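PDB 5J72: putative N-acetylmuramoyl-L-alanine amidase,autolysin cwp6 from Peptoclostridium difficile, which probably cleaves the amide bond between N-acetylmuramic acid and L-alanine in peptidoglycan as a zinc-dependent amidase carrying cell-wall-anchoring CWB2 modules. Local coordinates for residues Ala167-Thr172 with Val239-Thr244; Val375-Ala380 with Ala389-Thr394. All coordinates share one frame; numbering follows the deposited sequence.

Contact 1. Residues Ala167-Thr172 with Val239-Thr244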
ATOM      1  N   ALA A 167      11.392  -8.383 -12.635  1.00 50.05           N
ATOM      2  CA  ALA A 167      10.118  -7.711 -12.471  1.00 53.02           C
ATOM      3  C   ALA A 167      10.208  -6.172 -12.456  1.00 56.67           C
ATOM      4  O   ALA A 167       9.249  -5.526 -12.873  1.00 57.67           O
ATOM      5  CB  ALA A 167       9.458  -8.220 -11.199  1.00 53.97           C
ATOM      6  N   ALA A 168      11.345  -5.572 -12.011  1.00 58.72           N
ATOM      7  CA  ALA A 168      11.455  -4.103 -11.951  1.00 59.64           C
ATOM      8  C   ALA A 168      11.171  -3.507 -13.291  1.00 62.72           C
ATOM      9  O   ALA A 168      10.816  -2.332 -13.381  1.00 64.88           O
ATOM     10  CB  ALA A 168      12.841  -3.678 -11.490  1.00 61.75           C
ATOM     11  N   ASP A 169      11.300  -4.310 -14.339  1.00 62.73           N
ATOM     12  CA  ASP A 169      11.027  -3.834 -15.678  1.00 61.99           C
ATOM     13  C   ASP A 169       9.546  -3.708 -15.970  1.00 60.45           C
ATOM     14  O   ASP A 169       9.165  -2.868 -16.770  1.00 60.85           O
ATOM     15  CB  ASP A 169      11.667  -4.778 -16.680  1.00 68.14           C
ATOM     16  CG  ASP A 169      13.045  -4.302 -17.092  1.00 77.70           C
ATOM     17  OD1 ASP A 169      13.871  -5.157 -17.507  1.00 80.23           O
ATOM     18  OD2 ASP A 169      13.302  -3.071 -17.002  1.00 79.42           O
ATOM     19  N   GLY A 170       8.701  -4.521 -15.345  1.00 55.37           N
ATOM     20  CA  GLY A 170       7.274  -4.414 -15.600  1.00 50.35           C
ATOM     21  C   GLY A 170       6.572  -3.495 -14.625  1.00 42.80           C
ATOM     22  O   GLY A 170       5.364  -3.527 -14.502  1.00 40.77           O
ATOM     23  N   ILE A 171       7.338  -2.631 -13.910  1.00 32.33           N
ATOM     24  CA  ILE A 171       6.730  -1.781 -12.933  1.00 28.38           C
ATOM     25  C   ILE A 171       5.813  -0.720 -13.551  1.00 31.69           C
ATOM     26  O   ILE A 171       5.103  -0.074 -12.792  1.00 39.32           O
ATOM     27  CB  ILE A 171       7.789  -0.832 -12.072  0.57 35.63           C
ATOM     28  CG1 ILE A 171       8.591   0.046 -13.113  0.57 33.50           C
ATOM     29  CG2 ILE A 171       8.689  -1.745 -11.205  0.57 36.42           C
ATOM     30  CD1 ILE A 171       9.997   0.537 -12.672  0.57 32.93           C
ATOM     31  N   THR A 172       5.840  -0.462 -14.851  1.00 22.43           N
ATOM     32  CA  THR A 172       4.887   0.537 -15.379  1.00 18.40           C
ATOM     33  C   THR A 172       3.805  -0.222 -16.221  1.00 20.01           C
ATOM     34  O   THR A 172       2.964   0.421 -16.869  1.00 23.42           O
ATOM     35  CB  THR A 172       5.609   1.563 -16.285  1.00 23.71           C
ATOM     36  OG1 THR A 172       6.329   0.834 -17.265  1.00 30.66           O
ATOM     37  CG2 THR A 172       6.579   2.458 -15.430  1.00 25.61           C
ATOM     38  N   VAL A 239      14.766   1.005 -25.337  1.00 45.47           N
ATOM     39  CA  VAL A 239      16.191   0.826 -24.993  1.00 48.50           C
ATOM     40  C   VAL A 239      16.427   0.747 -23.490  1.00 44.98           C
ATOM     41  O   VAL A 239      17.374   0.120 -23.049  1.00 43.06           O
ATOM     42  CB  VAL A 239      17.020   1.990 -25.626  1.00 52.10           C
ATOM     43  CG1 VAL A 239      16.633   3.345 -25.022  1.00 54.95           C
ATOM     44  CG2 VAL A 239      18.514   1.746 -25.423  1.00 55.78           C
ATOM     45  N   ASP A 240      15.562   1.384 -22.693  1.00 38.72           N
ATOM     46  CA  ASP A 240      15.724   1.381 -21.251  1.00 32.03           C
ATOM     47  C   ASP A 240      14.328   1.552 -20.619  1.00 28.12           C
ATOM     48  O   ASP A 240      13.369   1.715 -21.361  1.00 30.43           O
ATOM     49  CB  ASP A 240      16.660   2.544 -20.805  1.00 31.31           C
ATOM     50  CG  ASP A 240      16.170   3.982 -21.011  1.00 39.97           C
ATOM     51  OD1 ASP A 240      15.009   4.177 -21.383  1.00 37.67           O
ATOM     52  OD2 ASP A 240      16.963   4.911 -20.795  1.00 46.40           O
ATOM     53  N   ARG A 241      14.229   1.531 -19.318  1.00 31.22           N
ATOM     54  CA  ARG A 241      12.936   1.701 -18.597  1.00 30.96           C
ATOM     55  C   ARG A 241      12.257   2.976 -18.962  1.00 28.62           C
ATOM     56  O   ARG A 241      11.047   2.989 -19.044  1.00 27.85           O
ATOM     57  CB  ARG A 241      13.177   1.830 -17.095  1.00 31.84           C
ATOM     58  CG  ARG A 241      14.037   0.734 -16.583  1.00 36.15           C
ATOM     59  CD  ARG A 241      14.382   0.929 -15.148  1.00 31.05           C
ATOM     60  NE  ARG A 241      14.897  -0.325 -14.645  1.00 33.59           N
ATOM     61  CZ  ARG A 241      15.014  -0.594 -13.365  1.00 37.02           C
ATOM     62  NH1 ARG A 241      14.663   0.304 -12.465  1.00 32.45           N
ATOM     63  NH2 ARG A 241      15.476  -1.772 -12.964  1.00 42.04           N
ATOM     64  N   HIS A 242      12.996   4.088 -19.177  1.00 27.92           N
ATOM     65  CA  HIS A 242      12.294   5.355 -19.460  1.00 25.41           C
ATOM     66  C   HIS A 242      11.592   5.291 -20.743  1.00 28.51           C
ATOM     67  O   HIS A 242      10.439   5.732 -20.818  1.00 26.84           O
ATOM     68  CB  HIS A 242      13.241   6.599 -19.501  1.00 30.13           C
ATOM     69  CG  HIS A 242      14.228   6.619 -18.388  1.00 38.95           C
ATOM     70  ND1 HIS A 242      13.906   7.086 -17.129  1.00 44.06           N
ATOM     71  CD2 HIS A 242      15.521   6.222 -18.333  1.00 44.28           C
ATOM     72  CE1 HIS A 242      14.976   6.963 -16.359  1.00 42.54           C
ATOM     73  NE2 HIS A 242      15.965   6.447 -17.056  1.00 48.15           N
ATOM     74  N   GLU A 243      12.247   4.743 -21.808  1.00 29.09           N
ATOM     75  CA  GLU A 243      11.581   4.684 -23.095  1.00 31.28           C
ATOM     76  C   GLU A 243      10.405   3.657 -23.051  1.00 23.68           C
ATOM     77  O   GLU A 243       9.391   3.909 -23.641  1.00 27.51           O
ATOM     78  CB  GLU A 243      12.559   4.224 -24.224  1.00 30.26           C
ATOM     79  CG  GLU A 243      11.904   4.564 -25.574  1.00 36.40           C
ATOM     80  CD  GLU A 243      12.712   4.034 -26.794  1.00 41.08           C
ATOM     81  OE1 GLU A 243      13.620   3.181 -26.649  1.00 46.33           O
ATOM     82  OE2 GLU A 243      12.386   4.485 -27.882  1.00 50.38           O
ATOM     83  N   THR A 244      10.598   2.533 -22.412  1.00 27.02           N
ATOM     84  CA  THR A 244       9.490   1.572 -22.296  1.00 25.06           C
ATOM     85  C   THR A 244       8.271   2.223 -21.617  1.00 21.79           C
ATOM     86  O   THR A 244       7.166   2.008 -22.086  1.00 23.70           O
ATOM     87  CB  THR A 244       9.944   0.368 -21.504  1.00 29.14           C
ATOM     88  OG1 THR A 244      10.982  -0.247 -22.270  1.00 27.64           O
ATOM     89  CG2 THR A 244       8.766  -0.666 -21.308  1.00 29.52           C
TER
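The guanidinium of Arg241 takes both of its neighbours from 167-172 obliquely, neither squarely over the plane nor at the rim: the methyl CB of Ala168 lies 3.6 Å from Arg241 NH2, and the carboxylate of Asp169 comes up beside the inner part of the group. Next along the helix, the His242 ring has Asp240 OD2 at its edge, in plane. The side chains of Asp169 and Arg241 cross at about a right angle, carboxylate and guanidinium planes 76° apart, so this is no two-pronged pairing; Asp169 OD2 stands 4.0 Å from Arg241 NE, a long salt bridge, and marginally nearer, 3.9 Å, to the methylene CG of Arg241. The firmer grip on Arg241 comes from Glu270 and the carbonyl of Gly266, both at NH1. With its chain extended from CG to NE, Arg241 reaches from the first turn of helix 241-253 over to the 3-10 turn 167-169. Asp240 is the N-cap of that helix: its OD1 accepts from Glu243 N at 2.9 Å, nearly in line with the C-O bond. What results is a partly exposed junction between two CWB2 repeats, where an N-capped helix start in one meets the loop after strand 158-163 in the other.

Contact 2. Residues Val375-Ala380 with Ala389-Thr394; sequences VDSITA and APILIT
Ile391 reaches from strand 391-394 to helix 375-380 with both of its branches. Its CB points at the helix and splits the chain there. CG2, anti to the backbone N, goes to the side of Ser377 and lies 3.9 Å from Ser377 OG. CG1 takes the other course, anti to the carbonyl carbon (chi1 -70°), and the extended second torsion carries CD1 onward to the helix backbone, where it sits 3.6 Å from Ser377 O and 4.1 Å from the methyl CB of Ala380. One isoleucine thus spans nearly a turn of the helix, from Ser377 to Ala380. These are the helix and second strand of a beta-alpha-beta unit in the CWB2 repeat 340-427: strand 362-370 leads into helix 375-387, which returns to strand 391-394, parallel to the first. Helix and strand segments therefore run nearly antiparallel, at 170°, with their axes 10.0 Å apart. Two residues along the strand, Ile393 faces the helix again and touches it by a single atom, CG2, 3.5 Å from Ser377 OG. The CG2 methyls of both isoleucines consequently approach the serine hydroxyl from the strand side, and Ser377 and Ala380 are small, consistent with the close approach of the isoleucines. Beyond the pair, Leu274 of helix 270-283 packs on Ser377 and Ile393, while Asn350 binds the backbone of the strand through Ile391 O and Ile393 N.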
ATOM      1  N   VAL A 375       7.881  -8.173  -7.512  1.00 27.53           N
ATOM      2  CA  VAL A 375       6.986  -8.845  -8.462  1.00 24.43           C
ATOM      3  C   VAL A 375       5.575  -9.105  -7.938  1.00 24.91           C
ATOM      4  O   VAL A 375       4.666  -9.000  -8.742  1.00 24.68           O
ATOM      5  CB  VAL A 375       7.654 -10.161  -8.910  1.00 29.04           C
ATOM      6  CG1 VAL A 375       7.766 -11.133  -7.715  1.00 28.96           C
ATOM      7  CG2 VAL A 375       6.854 -10.798 -10.063  1.00 29.61           C
ATOM      8  N   ASP A 376       5.380  -9.407  -6.640  1.00 23.38           N
ATOM      9  CA  ASP A 376       4.013  -9.721  -6.197  1.00 23.71           C
ATOM     10  C   ASP A 376       3.137  -8.482  -6.313  1.00 22.13           C
ATOM     11  O   ASP A 376       1.936  -8.615  -6.550  1.00 21.13           O
ATOM     12  CB  ASP A 376       4.012 -10.239  -4.753  1.00 26.60           C
ATOM     13  CG  ASP A 376       4.397 -11.730  -4.650  1.00 33.80           C
ATOM     14  OD1 ASP A 376       4.561 -12.395  -5.721  1.00 29.41           O
ATOM     15  OD2 ASP A 376       4.551 -12.228  -3.517  1.00 32.79           O
ATOM     16  N   SER A 377       3.713  -7.273  -6.089  1.00 21.20           N
ATOM     17  CA  SER A 377       2.878  -6.057  -6.194  1.00 19.27           C
ATOM     18  C   SER A 377       2.595  -5.791  -7.672  1.00 21.21           C
ATOM     19  O   SER A 377       1.560  -5.237  -8.019  1.00 22.51           O
ATOM     20  CB  SER A 377       3.594  -4.855  -5.585  1.00 23.57           C
ATOM     21  OG  SER A 377       3.616  -5.040  -4.177  1.00 25.28           O
ATOM     22  N   ILE A 378       3.541  -6.157  -8.553  1.00 21.46           N
ATOM     23  CA  ILE A 378       3.294  -5.955  -9.996  1.00 22.24           C
ATOM     24  C   ILE A 378       2.142  -6.877 -10.458  1.00 19.19           C
ATOM     25  O   ILE A 378       1.226  -6.412 -11.104  1.00 21.63           O
ATOM     26  CB  ILE A 378       4.576  -6.336 -10.812  1.00 24.63           C
ATOM     27  CG1 ILE A 378       5.647  -5.269 -10.621  1.00 31.20           C
ATOM     28  CG2 ILE A 378       4.253  -6.368 -12.307  1.00 27.35           C
ATOM     29  CD1 ILE A 378       6.956  -5.739 -11.233  1.00 34.64           C
ATOM     30  N   THR A 379       2.188  -8.168 -10.077  1.00 18.80           N
ATOM     31  CA  THR A 379       1.101  -9.036 -10.568  1.00 20.38           C
ATOM     32  C   THR A 379      -0.223  -8.716  -9.854  1.00 20.19           C
ATOM     33  O   THR A 379      -1.278  -8.928 -10.419  1.00 19.71           O
ATOM     34  CB  THR A 379       1.479 -10.499 -10.431  1.00 21.31           C
ATOM     35  OG1 THR A 379       1.799 -10.749  -9.036  1.00 20.72           O
ATOM     36  CG2 THR A 379       2.668 -10.838 -11.337  1.00 19.05           C
ATOM     37  N   ALA A 380      -0.185  -8.191  -8.619  1.00 19.92           N
ATOM     38  CA  ALA A 380      -1.446  -7.837  -7.952  1.00 16.28           C
ATOM     39  C   ALA A 380      -2.013  -6.571  -8.539  1.00 17.94           C
ATOM     40  O   ALA A 380      -3.199  -6.307  -8.417  1.00 17.44           O
ATOM     41  CB  ALA A 380      -1.166  -7.633  -6.442  1.00 17.69           C
ATOM     42  N   ALA A 389      -8.968  -0.587  -5.560  1.00 19.85           N
ATOM     43  CA  ALA A 389      -8.464  -0.760  -4.191  1.00 21.19           C
ATOM     44  C   ALA A 389      -6.936  -0.604  -4.153  1.00 19.93           C
ATOM     45  O   ALA A 389      -6.252  -0.832  -5.140  1.00 18.03           O
ATOM     46  CB  ALA A 389      -8.828  -2.157  -3.664  1.00 18.39           C
ATOM     47  N   PRO A 390      -6.383  -0.186  -3.021  1.00 18.51           N
ATOM     48  CA  PRO A 390      -4.930  -0.007  -2.899  1.00 15.39           C
ATOM     49  C   PRO A 390      -4.170  -1.256  -2.582  1.00 17.83           C
ATOM     50  O   PRO A 390      -4.704  -2.240  -2.054  1.00 17.64           O
ATOM     51  CB  PRO A 390      -4.790   0.982  -1.716  1.00 15.66           C
ATOM     52  CG  PRO A 390      -6.103   0.676  -0.841  1.00 16.84           C
ATOM     53  CD  PRO A 390      -7.169   0.252  -1.831  1.00 16.67           C
ATOM     54  N   ILE A 391      -2.866  -1.210  -2.898  1.00 16.60           N
ATOM     55  CA  ILE A 391      -1.978  -2.272  -2.454  1.00 15.21           C
ATOM     56  C   ILE A 391      -1.183  -1.694  -1.247  1.00 19.11           C
ATOM     57  O   ILE A 391      -0.609  -0.604  -1.341  1.00 19.71           O
ATOM     58  CB  ILE A 391      -0.989  -2.645  -3.579  1.00 18.67           C
ATOM     59  CG1 ILE A 391      -1.786  -3.363  -4.720  1.00 19.55           C
ATOM     60  CG2 ILE A 391       0.137  -3.586  -3.040  1.00 19.81           C
ATOM     61  CD1 ILE A 391      -0.868  -3.610  -5.976  1.00 19.98           C
ATOM     62  N   LEU A 392      -1.178  -2.426  -0.148  1.00 19.84           N
ATOM     63  CA  LEU A 392      -0.387  -2.084   1.035  1.00 18.63           C
ATOM     64  C   LEU A 392       0.800  -2.989   1.044  1.00 19.01           C
ATOM     65  O   LEU A 392       0.631  -4.191   0.826  1.00 20.50           O
ATOM     66  CB  LEU A 392      -1.245  -2.356   2.272  1.00 18.70           C
ATOM     67  CG  LEU A 392      -0.545  -1.895   3.575  1.00 22.99           C
ATOM     68  CD1 LEU A 392      -1.587  -1.337   4.491  1.00 29.59           C
ATOM     69  CD2 LEU A 392       0.178  -3.130   4.169  1.00 24.59           C
ATOM     70  N   ILE A 393       2.035  -2.453   1.271  1.00 17.38           N
ATOM     71  CA  ILE A 393       3.166  -3.351   1.349  1.00 16.98           C
ATOM     72  C   ILE A 393       3.751  -3.291   2.787  1.00 20.00           C
ATOM     73  O   ILE A 393       3.741  -2.228   3.391  1.00 20.26           O
ATOM     74  CB  ILE A 393       4.295  -3.018   0.330  1.00 19.53           C
ATOM     75  CG1 ILE A 393       4.769  -1.551   0.458  1.00 16.86           C
ATOM     76  CG2 ILE A 393       3.724  -3.274  -1.128  1.00 20.95           C
ATOM     77  CD1 ILE A 393       6.044  -1.254  -0.445  1.00 19.27           C
ATOM     78  N   THR A 394       4.254  -4.410   3.279  1.00 21.03           N
ATOM     79  CA  THR A 394       4.800  -4.415   4.634  1.00 21.15           C
ATOM     80  C   THR A 394       5.676  -5.617   4.689  1.00 24.03           C
ATOM     81  O   THR A 394       5.539  -6.554   3.900  1.00 22.77           O
ATOM     82  CB  THR A 394       3.659  -4.445   5.666  1.00 22.93           C
ATOM     83  OG1 THR A 394       4.186  -4.084   6.956  1.00 22.52           O
ATOM     84  CG2 THR A 394       2.963  -5.830   5.746  1.00 21.24           C
TER

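In the fold
Contact 2 is core and contact 1 surface: every touching residue of 375-380 with 389-394 is buried, whereas those of 167-172 with 239-244 are partly exposed. Their chemistry follows suit, methyl packing against one serine within a single CWB2 repeat against a long, loose charge pair between two repeats. Their centres are about 17 Å apart, yet they share a border, since Ala167 CB packs 3.5 Å from Val375 CB, on a side of helix 375-387 different from the one facing strand 391-394. Helix 270-283 serves both, its start at the arginine of contact 1 and its body against contact 2. All three CWB2 repeats thus meet in this region.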